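Local coordinates for protein borrelidin polyketide synthase, type I (Streptomyces parvulus, PDB 6OBT) that serves as a dehydratase domain of the borrelidin polyketide synthase, probably removing water from a beta-hydroxyacyl intermediate to leave a double bond, at residues V84-V87 against E88-L91; E184-G188 against G189-G193; D222-G225 against L226-L230; F231-A234 against V235-V238. All coordinates share one frame; numbering follows the deposited sequence.

Contact 1: residues V84-V87 against E88-L91; sequences VVWV and ELAL
E88 follows V87 within helix 83-97, and its N-H points almost straight at V84 O, 2.9 Å from N to O with 176° at the hydrogen. Its side chain bends at chi2 (82°), and the carboxylate leaves this turn for the loop ahead of helix 228-236, where OE1 accepts from G225 N and OE2 from L226 N; H42 NE2, from another loop, is also hydrogen-bonded to OE1. L89 repeats the helical bond to V85 O, but its weight is in packing: CD1 comes to 3.8 Å from W86 CE3, at an oblique angle to the indole, while V85 CG1 lies 4.1 Å from the same CD1. With A90 the bond to W86 O is less straight, 155° at the hydrogen, and the methyl CB rests 3.5 Å from V87 O. L91 N completes the series on V87 O at 2.8 Å, and L91 CD1 runs alongside V87 CG1. Strand 101-107 packs on W86, V87, A90 and L91. Helix 83-97 is buried here, consistent with the double-hotdog fold of polyketide synthase dehydratases. The one acidic group in an otherwise apolar turn is gripped by three N-H donors, which would be expected to favour a carboxylate at E88.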
loop_
_atom_site.group_PDB
_atom_site.type_symbol
_atom_site.label_atom_id
_atom_site.label_comp_id
_atom_site.label_asym_id
_atom_site.label_seq_id
_atom_site.Cartn_x
_atom_site.Cartn_y
_atom_site.Cartn_z
ATOM N N VAL A 84 20.387 7.101 10.408
ATOM C CA VAL A 84 19.625 8.350 10.403
ATOM C C VAL A 84 18.624 8.388 9.253
ATOM O O VAL A 84 17.701 9.203 9.282
ATOM C CB VAL A 84 20.537 9.590 10.343
ATOM C CG1 VAL A 84 21.348 9.744 11.650
ATOM C CG2 VAL A 84 21.442 9.535 9.131
ATOM N N VAL A 85 18.756 7.520 8.239
ATOM C CA VAL A 85 17.708 7.477 7.217
ATOM C C VAL A 85 16.369 7.111 7.852
ATOM O O VAL A 85 15.320 7.661 7.490
ATOM C CB VAL A 85 18.072 6.494 6.080
ATOM C CG1 VAL A 85 16.822 6.166 5.259
ATOM C CG2 VAL A 85 19.143 7.095 5.182
ATOM N N TRP A 86 16.382 6.187 8.818
ATOM C CA TRP A 86 15.114 5.792 9.422
ATOM C C TRP A 86 14.538 6.912 10.272
ATOM O O TRP A 86 13.317 7.020 10.401
ATOM C CB TRP A 86 15.288 4.529 10.256
ATOM C CG TRP A 86 15.857 3.333 9.465
ATOM C CD1 TRP A 86 17.022 2.680 9.704
ATOM C CD2 TRP A 86 15.259 2.687 8.329
ATOM N NE1 TRP A 86 17.197 1.665 8.783
ATOM C CE2 TRP A 86 16.126 1.651 7.931
ATOM C CE3 TRP A 86 14.075 2.894 7.606
ATOM C CZ2 TRP A 86 15.842 0.805 6.846
ATOM C CZ3 TRP A 86 13.793 2.063 6.533
ATOM C CH2 TRP A 86 14.676 1.033 6.160
ATOM N N VAL A 87 15.388 7.771 10.845
ATOM C CA VAL A 87 14.852 8.913 11.586
ATOM C C VAL A 87 14.251 9.933 10.627
ATOM O O VAL A 87 13.175 10.492 10.882
ATOM C CB VAL A 87 15.936 9.554 12.478
ATOM C CG1 VAL A 87 15.301 10.679 13.339
ATOM C CG2 VAL A 87 16.579 8.509 13.355
ATOM N N GLU A 88 14.968 10.228 9.537
ATOM C CA GLU A 88 14.456 11.103 8.489
ATOM C C GLU A 88 13.089 10.642 7.981
ATOM O O GLU A 88 12.160 11.457 7.816
ATOM C CB GLU A 88 15.497 11.165 7.359
ATOM C CG GLU A 88 14.941 11.407 5.942
ATOM C CD GLU A 88 14.677 12.875 5.694
ATOM O OE1 GLU A 88 14.358 13.265 4.553
ATOM O OE2 GLU A 88 14.791 13.647 6.665
ATOM N N LEU A 89 12.939 9.332 7.723
ATOM C CA LEU A 89 11.646 8.818 7.267
ATOM C C LEU A 89 10.578 8.967 8.343
ATOM O O LEU A 89 9.429 9.280 8.037
ATOM C CB LEU A 89 11.775 7.348 6.840
ATOM C CG LEU A 89 12.630 7.129 5.594
ATOM C CD1 LEU A 89 12.805 5.630 5.277
ATOM C CD2 LEU A 89 12.057 7.875 4.413
ATOM N N ALA A 90 10.930 8.725 9.610
ATOM C CA ALA A 90 9.955 8.919 10.675
ATOM C C ALA A 90 9.523 10.380 10.764
ATOM O O ALA A 90 8.330 10.668 10.937
ATOM C CB ALA A 90 10.535 8.449 12.010
ATOM N N LEU A 91 10.477 11.316 10.640
ATOM C CA LEU A 91 10.139 12.741 10.679
ATOM C C LEU A 91 9.214 13.112 9.528
ATOM O O LEU A 91 8.305 13.942 9.684
ATOM C CB LEU A 91 11.412 13.595 10.627
ATOM C CG LEU A 91 12.218 13.647 11.922
ATOM C CD1 LEU A 91 13.689 14.016 11.660
ATOM C CD2 LEU A 91 11.579 14.676 12.856
#

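Contact 2: residues E184-G188 against G189-G193; sequences ELAAG and GYHYG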
loop_
_atom_site.group_PDB
_atom_site.type_symbol
_atom_site.label_atom_id
_atom_site.label_comp_id
_atom_site.label_asym_id
_atom_site.label_seq_id
_atom_site.Cartn_x
_atom_site.Cartn_y
_atom_site.Cartn_z
ATOM N N GLU A 184 41.076 9.196 9.412
ATOM C CA GLU A 184 41.055 8.548 10.721
ATOM C C GLU A 184 39.849 7.622 10.864
ATOM O O GLU A 184 39.979 6.483 11.329
ATOM C CB GLU A 184 41.045 9.609 11.822
ATOM C CG GLU A 184 40.598 9.101 13.180
ATOM C CD GLU A 184 41.434 9.660 14.313
ATOM O OE1 GLU A 184 42.535 10.190 14.040
ATOM O OE2 GLU A 184 40.989 9.575 15.479
ATOM N N LEU A 185 38.659 8.108 10.499
ATOM C CA LEU A 185 37.472 7.259 10.566
ATOM C C LEU A 185 37.625 6.044 9.661
ATOM O O LEU A 185 37.193 4.940 10.013
ATOM C CB LEU A 185 36.223 8.054 10.189
ATOM C CG LEU A 185 35.747 8.971 11.320
ATOM C CD1 LEU A 185 34.480 9.687 10.934
ATOM C CD2 LEU A 185 35.553 8.185 12.616
ATOM N N ALA A 186 38.240 6.235 8.494
ATOM C CA ALA A 186 38.425 5.136 7.557
ATOM C C ALA A 186 39.283 4.038 8.171
ATOM O O ALA A 186 39.019 2.842 7.972
ATOM C CB ALA A 186 39.056 5.668 6.272
ATOM N N ALA A 187 40.277 4.432 8.960
ATOM C CA ALA A 187 41.212 3.494 9.574
ATOM C C ALA A 187 40.522 2.607 10.602
ATOM O O ALA A 187 40.983 1.490 10.865
ATOM C CB ALA A 187 42.356 4.270 10.224
ATOM N N GLY A 188 39.444 3.096 11.202
ATOM C CA GLY A 188 38.617 2.339 12.111
ATOM C C GLY A 188 37.465 1.627 11.434
ATOM O O GLY A 188 36.553 1.143 12.116
ATOM N N GLY A 189 37.453 1.594 10.101
ATOM C CA GLY A 189 36.444 0.861 9.355
ATOM C C GLY A 189 35.288 1.663 8.799
ATOM O O GLY A 189 34.383 1.068 8.198
ATOM N N TYR A 190 35.264 2.985 8.982
ATOM C CA TYR A 190 34.123 3.791 8.556
ATOM C C TYR A 190 34.564 4.618 7.353
ATOM O O TYR A 190 35.204 5.662 7.504
ATOM C CB TYR A 190 33.602 4.654 9.704
ATOM C CG TYR A 190 33.009 3.843 10.838
ATOM C CD1 TYR A 190 31.649 3.893 11.123
ATOM C CD2 TYR A 190 33.809 3.015 11.615
ATOM C CE1 TYR A 190 31.107 3.135 12.158
ATOM C CE2 TYR A 190 33.282 2.261 12.644
ATOM C CZ TYR A 190 31.934 2.322 12.914
ATOM O OH TYR A 190 31.436 1.563 13.947
ATOM N N HIS A 191 34.210 4.153 6.157
ATOM C CA HIS A 191 34.698 4.752 4.915
ATOM C C HIS A 191 33.602 5.664 4.372
ATOM O O HIS A 191 32.686 5.206 3.684
ATOM C CB HIS A 191 35.093 3.674 3.906
ATOM C CG HIS A 191 36.366 2.953 4.243
ATOM N ND1 HIS A 191 36.451 2.010 5.246
ATOM C CD2 HIS A 191 37.603 3.026 3.694
ATOM C CE1 HIS A 191 37.683 1.537 5.303
ATOM N NE2 HIS A 191 38.403 2.137 4.372
ATOM N N TYR A 192 33.703 6.961 4.678
ATOM C CA TYR A 192 32.710 7.950 4.265
ATOM C C TYR A 192 33.060 8.485 2.882
ATOM O O TYR A 192 34.162 8.982 2.664
ATOM C CB TYR A 192 32.609 9.094 5.275
ATOM C CG TYR A 192 31.923 8.681 6.556
ATOM C CD1 TYR A 192 30.565 8.388 6.583
ATOM C CD2 TYR A 192 32.655 8.504 7.719
ATOM C CE1 TYR A 192 29.942 7.985 7.756
ATOM C CE2 TYR A 192 32.050 8.105 8.888
ATOM C CZ TYR A 192 30.712 7.829 8.905
ATOM O OH TYR A 192 30.139 7.420 10.089
ATOM N N GLY A 193 32.121 8.380 1.949
ATOM C CA GLY A 193 32.358 8.826 0.599
ATOM C C GLY A 193 32.000 10.288 0.406
ATOM O O GLY A 193 31.609 10.985 1.347
#
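Y190 N donates to L185 O at 2.9 Å and G189 N donates to A186 O, the paired bonds of a Schellman motif that ends helix 181-187. G189 is the C-prime residue, its positive phi of 99° turning the chain back so that strand 190-192 can start at once. Neither donor follows a lone pair: both stand above the plane of the carbonyl they use, G189 N much the more steeply. Beyond the turn, A186 CA meets Y190 O in a C-H...O contact of 3.3 Å, as the returning strand passes alongside the last turn of the helix.

H191, Y190 and Y192 of the returning strand pack their side chains against that turn. The methyl of A186 sits over one face of the H191 imidazole, CB lying 4.1 Å from the ring centroid in a CH-pi contact; chi1 of -73°, with CG anti to the carbonyl carbon, swings the ring over the helix end. Y190 offers an edge instead, and G188 O lies near its ring plane, 3.4 Å from CD2. L185, deeper in, reaches past Y190 toward Y192, while P252 covers both L185 and Y190 from a neighbouring loop. Backbone bonds to strand 73-75 and its flanks hold the returning chain. The sequence GYHYG carries the start of the YGP motif of these dehydratases. L185 CD1 meets the phenol of Y192 obliquely, 3.5 Å from CE2.

Contact 3: residues D222-G225 against L226-L230; sequences DAYG and LHPGL
Y224 leans over the start of helix 228-236, its CB lying 4.0 Å from H227 N and about as far from H227 CA. From there CG is held anti to its own carbonyl carbon (chi1 -61°), which sends the ring toward the chain that follows, and CG itself comes to 4.1 Å of P228 CD. The CD1/CE1 and CD2/CE2 halves of the ring then take different partners, both from the same side of its plane. In the first half, CD1 packs on P228 CD at 3.5 Å, and CE1 extends the contact to P228 CG; the side chains of Y224 and P228 cross at about a right angle. In the second, CD2 and CE2 meet H227 CD2, the closer pair being CD2 to CD2 at 3.9 Å. The two rings form an inclined edge-to-face pair, the edge of the imidazole turned to the phenol face with the planes at 55°.

H227 is also the N-cap of the helix. Its ND1 accepts from G229 N at 3.1 Å, the donor tilted somewhat from the imidazole plane, and this bond limits the rotation of the ring that Y224 meets. P228 opens the first turn, and its CD lies over a face of the same imidazole. F44 and H42 meet the Y224 ring from a loop, while W69 touches Y224, H227 and P228. The L226 side chain leads away from Y224 and toward F231.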
loop_
_atom_site.group_PDB
_atom_site.type_symbol
_atom_site.label_atom_id
_atom_site.label_comp_id
_atom_site.label_asym_id
_atom_site.label_seq_id
_atom_site.Cartn_x
_atom_site.Cartn_y
_atom_site.Cartn_z
ATOM N N ASP A 222 15.844 18.295 -2.718
ATOM C CA ASP A 222 14.436 18.654 -2.860
ATOM C C ASP A 222 13.516 17.628 -2.204
ATOM O O ASP A 222 12.517 17.998 -1.577
ATOM C CB ASP A 222 14.087 18.823 -4.338
ATOM C CG ASP A 222 14.387 20.214 -4.848
ATOM O OD1 ASP A 222 14.450 21.149 -4.023
ATOM O OD2 ASP A 222 14.561 20.377 -6.072
ATOM N N ALA A 223 13.830 16.337 -2.325
ATOM C CA ALA A 223 12.892 15.310 -1.882
ATOM C C ALA A 223 13.247 14.741 -0.511
ATOM O O ALA A 223 12.884 13.600 -0.201
ATOM C CB ALA A 223 12.799 14.191 -2.919
ATOM N N TYR A 224 13.933 15.517 0.318
ATOM C CA TYR A 224 14.303 15.102 1.661
ATOM C C TYR A 224 13.897 16.182 2.653
ATOM O O TYR A 224 13.744 17.350 2.298
ATOM C CB TYR A 224 15.807 14.831 1.757
ATOM C CG TYR A 224 16.255 13.720 0.844
ATOM C CD1 TYR A 224 16.210 12.402 1.269
ATOM C CD2 TYR A 224 16.739 13.987 -0.432
ATOM C CE1 TYR A 224 16.611 11.371 0.451
ATOM C CE2 TYR A 224 17.158 12.950 -1.269
ATOM C CZ TYR A 224 17.087 11.644 -0.816
ATOM O OH TYR A 224 17.487 10.594 -1.626
ATOM N N GLY A 225 13.698 15.773 3.901
ATOM C CA GLY A 225 13.517 16.734 4.964
ATOM C C GLY A 225 14.902 17.275 5.293
ATOM O O GLY A 225 15.186 18.462 5.079
ATOM N N LEU A 226 15.771 16.390 5.779
ATOM C CA LEU A 226 17.200 16.657 5.951
ATOM C C LEU A 226 17.975 15.567 5.237
ATOM O O LEU A 226 17.884 14.390 5.617
ATOM C CB LEU A 226 17.588 16.710 7.433
ATOM C CG LEU A 226 19.064 17.022 7.726
ATOM C CD1 LEU A 226 19.413 18.402 7.185
ATOM C CD2 LEU A 226 19.348 16.947 9.210
ATOM N N HIS A 227 18.729 15.946 4.198
ATOM C CA HIS A 227 19.436 14.959 3.383
ATOM C C HIS A 227 20.227 13.993 4.266
ATOM O O HIS A 227 20.970 14.440 5.158
ATOM C CB HIS A 227 20.398 15.649 2.412
ATOM C CG HIS A 227 20.926 14.752 1.336
ATOM N ND1 HIS A 227 21.958 13.860 1.547
ATOM C CD2 HIS A 227 20.567 14.615 0.036
ATOM C CE1 HIS A 227 22.204 13.204 0.424
ATOM N NE2 HIS A 227 21.375 13.644 -0.510
ATOM N N PRO A 228 20.128 12.678 4.030
ATOM C CA PRO A 228 20.832 11.709 4.895
ATOM C C PRO A 228 22.320 11.954 5.070
ATOM O O PRO A 228 22.863 11.657 6.144
ATOM C CB PRO A 228 20.556 10.372 4.190
ATOM C CG PRO A 228 19.187 10.571 3.600
ATOM C CD PRO A 228 19.150 12.015 3.142
ATOM N N GLY A 229 23.013 12.447 4.043
ATOM C CA GLY A 229 24.450 12.628 4.182
ATOM C C GLY A 229 24.789 13.738 5.150
ATOM O O GLY A 229 25.805 13.676 5.856
ATOM N N LEU A 230 23.945 14.762 5.197
ATOM C CA LEU A 230 24.146 15.864 6.128
ATOM C C LEU A 230 23.646 15.489 7.517
ATOM O O LEU A 230 24.321 15.748 8.519
ATOM C CB LEU A 230 23.435 17.102 5.598
ATOM C CG LEU A 230 23.522 18.372 6.429
ATOM C CD1 LEU A 230 24.978 18.742 6.587
ATOM C CD2 LEU A 230 22.772 19.478 5.754
#

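Contact 4: residues F231-A234 against V235-V238; sequences FDAA and VHSV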
loop_
_atom_site.group_PDB
_atom_site.type_symbol
_atom_site.label_atom_id
_atom_site.label_comp_id
_atom_site.label_asym_id
_atom_site.label_seq_id
_atom_site.Cartn_x
_atom_site.Cartn_y
_atom_site.Cartn_z
ATOM N N PHE A 231 22.475 14.844 7.579
ATOM C CA PHE A 231 21.993 14.265 8.828
ATOM C C PHE A 231 23.049 13.344 9.449
ATOM O O PHE A 231 23.320 13.416 10.656
ATOM C CB PHE A 231 20.678 13.513 8.536
ATOM C CG PHE A 231 19.740 13.371 9.716
ATOM C CD1 PHE A 231 18.381 13.186 9.500
ATOM C CD2 PHE A 231 20.211 13.361 11.018
ATOM C CE1 PHE A 231 17.500 13.035 10.556
ATOM C CE2 PHE A 231 19.342 13.205 12.076
ATOM C CZ PHE A 231 17.989 13.031 11.848
ATOM N N ASP A 232 23.673 12.473 8.640
ATOM C CA ASP A 232 24.642 11.544 9.209
ATOM C C ASP A 232 25.900 12.268 9.683
ATOM O O ASP A 232 26.479 11.921 10.725
ATOM C CB ASP A 232 25.023 10.465 8.191
ATOM C CG ASP A 232 25.974 9.459 8.766
ATOM O OD1 ASP A 232 27.162 9.420 8.348
ATOM O OD2 ASP A 232 25.540 8.726 9.678
ATOM N N ALA A 233 26.355 13.259 8.923
ATOM C CA ALA A 233 27.553 13.984 9.342
ATOM C C ALA A 233 27.303 14.790 10.613
ATOM O O ALA A 233 28.236 15.004 11.399
ATOM C CB ALA A 233 28.034 14.883 8.212
ATOM N N ALA A 234 26.055 15.214 10.848
ATOM C CA ALA A 234 25.707 15.863 12.111
ATOM C C ALA A 234 25.988 14.938 13.288
ATOM O O ALA A 234 26.521 15.367 14.322
ATOM C CB ALA A 234 24.237 16.287 12.102
ATOM N N VAL A 235 25.653 13.658 13.132
ATOM C CA VAL A 235 25.839 12.659 14.180
ATOM C C VAL A 235 27.280 12.172 14.233
ATOM O O VAL A 235 27.851 12.020 15.320
ATOM C CB VAL A 235 24.859 11.487 13.963
ATOM C CG1 VAL A 235 25.169 10.364 14.939
ATOM C CG2 VAL A 235 23.429 11.968 14.131
ATOM N N HIS A 236 27.895 11.879 13.082
ATOM C CA HIS A 236 29.214 11.270 13.154
ATOM C C HIS A 236 30.309 12.283 13.477
ATOM O O HIS A 236 31.443 11.888 13.762
ATOM C CB HIS A 236 29.528 10.469 11.867
ATOM C CG HIS A 236 29.842 11.286 10.645
ATOM N ND1 HIS A 236 29.286 11.000 9.416
ATOM C CD2 HIS A 236 30.721 12.298 10.431
ATOM C CE1 HIS A 236 29.768 11.830 8.509
ATOM N NE2 HIS A 236 30.639 12.633 9.099
ATOM N N SER A 237 29.978 13.572 13.507
ATOM C CA SER A 237 30.958 14.570 13.923
ATOM C C SER A 237 31.289 14.471 15.406
ATOM O O SER A 237 32.311 15.015 15.840
ATOM C CB SER A 237 30.436 15.962 13.579
ATOM O OG SER A 237 30.545 16.166 12.181
ATOM N N VAL A 238 30.473 13.750 16.180
ATOM C CA VAL A 238 30.726 13.569 17.606
ATOM C C VAL A 238 32.050 12.854 17.862
ATOM O O VAL A 238 32.647 13.022 18.931
ATOM C CB VAL A 238 29.551 12.814 18.258
ATOM C CG1 VAL A 238 29.551 11.341 17.840
ATOM C CG2 VAL A 238 29.601 12.960 19.769
#
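D232 and H236 lie one turn apart on helix 228-236, a buried helix of a domain that probably has the double-hotdog fold of this family, and match the DxxxH pattern of polyketide synthase dehydratases. The tight part of the contact is here. H236 N donates to D232 O at 2.7 Å, and ND1 of the same histidine donates to D232 OD1 at 2.9 Å, so that main chain and side chain are bonded across one turn. Seen from the imidazole the carboxylate oxygen lies in the ring plane; seen from the carboxylate the donor stands well above its plane, and the two flat groups are 68° apart. H236 reaches this place with CG between its backbone N and carbonyl carbon (chi1 74°), a crowded position that folds the ring back over A233, whose CB lies 3.6 Å from NE2. The far end of the imidazole is fixed too, since NE2 is hydrogen-bonded to Y182 OH.

The bonding is looser on the other side of the turn, although V235 is buried there against V84 and L298. V235 N has only weak bonds, shared between F231 O and D232 O. Further on, solvent comes nearer at the partly exposed V238, which makes no side-chain contact with 231-234. What remains of the helical pattern converges on A233 O, which accepts weakly from S237 N and, more closely, from S237 OG at 2.7 Å.

Along the chain the four contacts come in series; none nests in or crosses another, and each is closed within a few residues. Contact 1 forms a turn near the start of helix 83-97. Contact 2 reverses helix 181-187 into strand 190-192, contact 3 leads a loop into helix 228-236, and contact 4 continues along that helix. In space helix 83-97 meets helix 228-236: V85 packs on P228, V84 on D232, and V87 CG1 comes to 3.9 Å from F231 CZ. L226 also lies against F231, joining contacts 3 and 4. Contact 2 sits further out but reaches contact 4 through Y192, whose ring borders both D232 and H236.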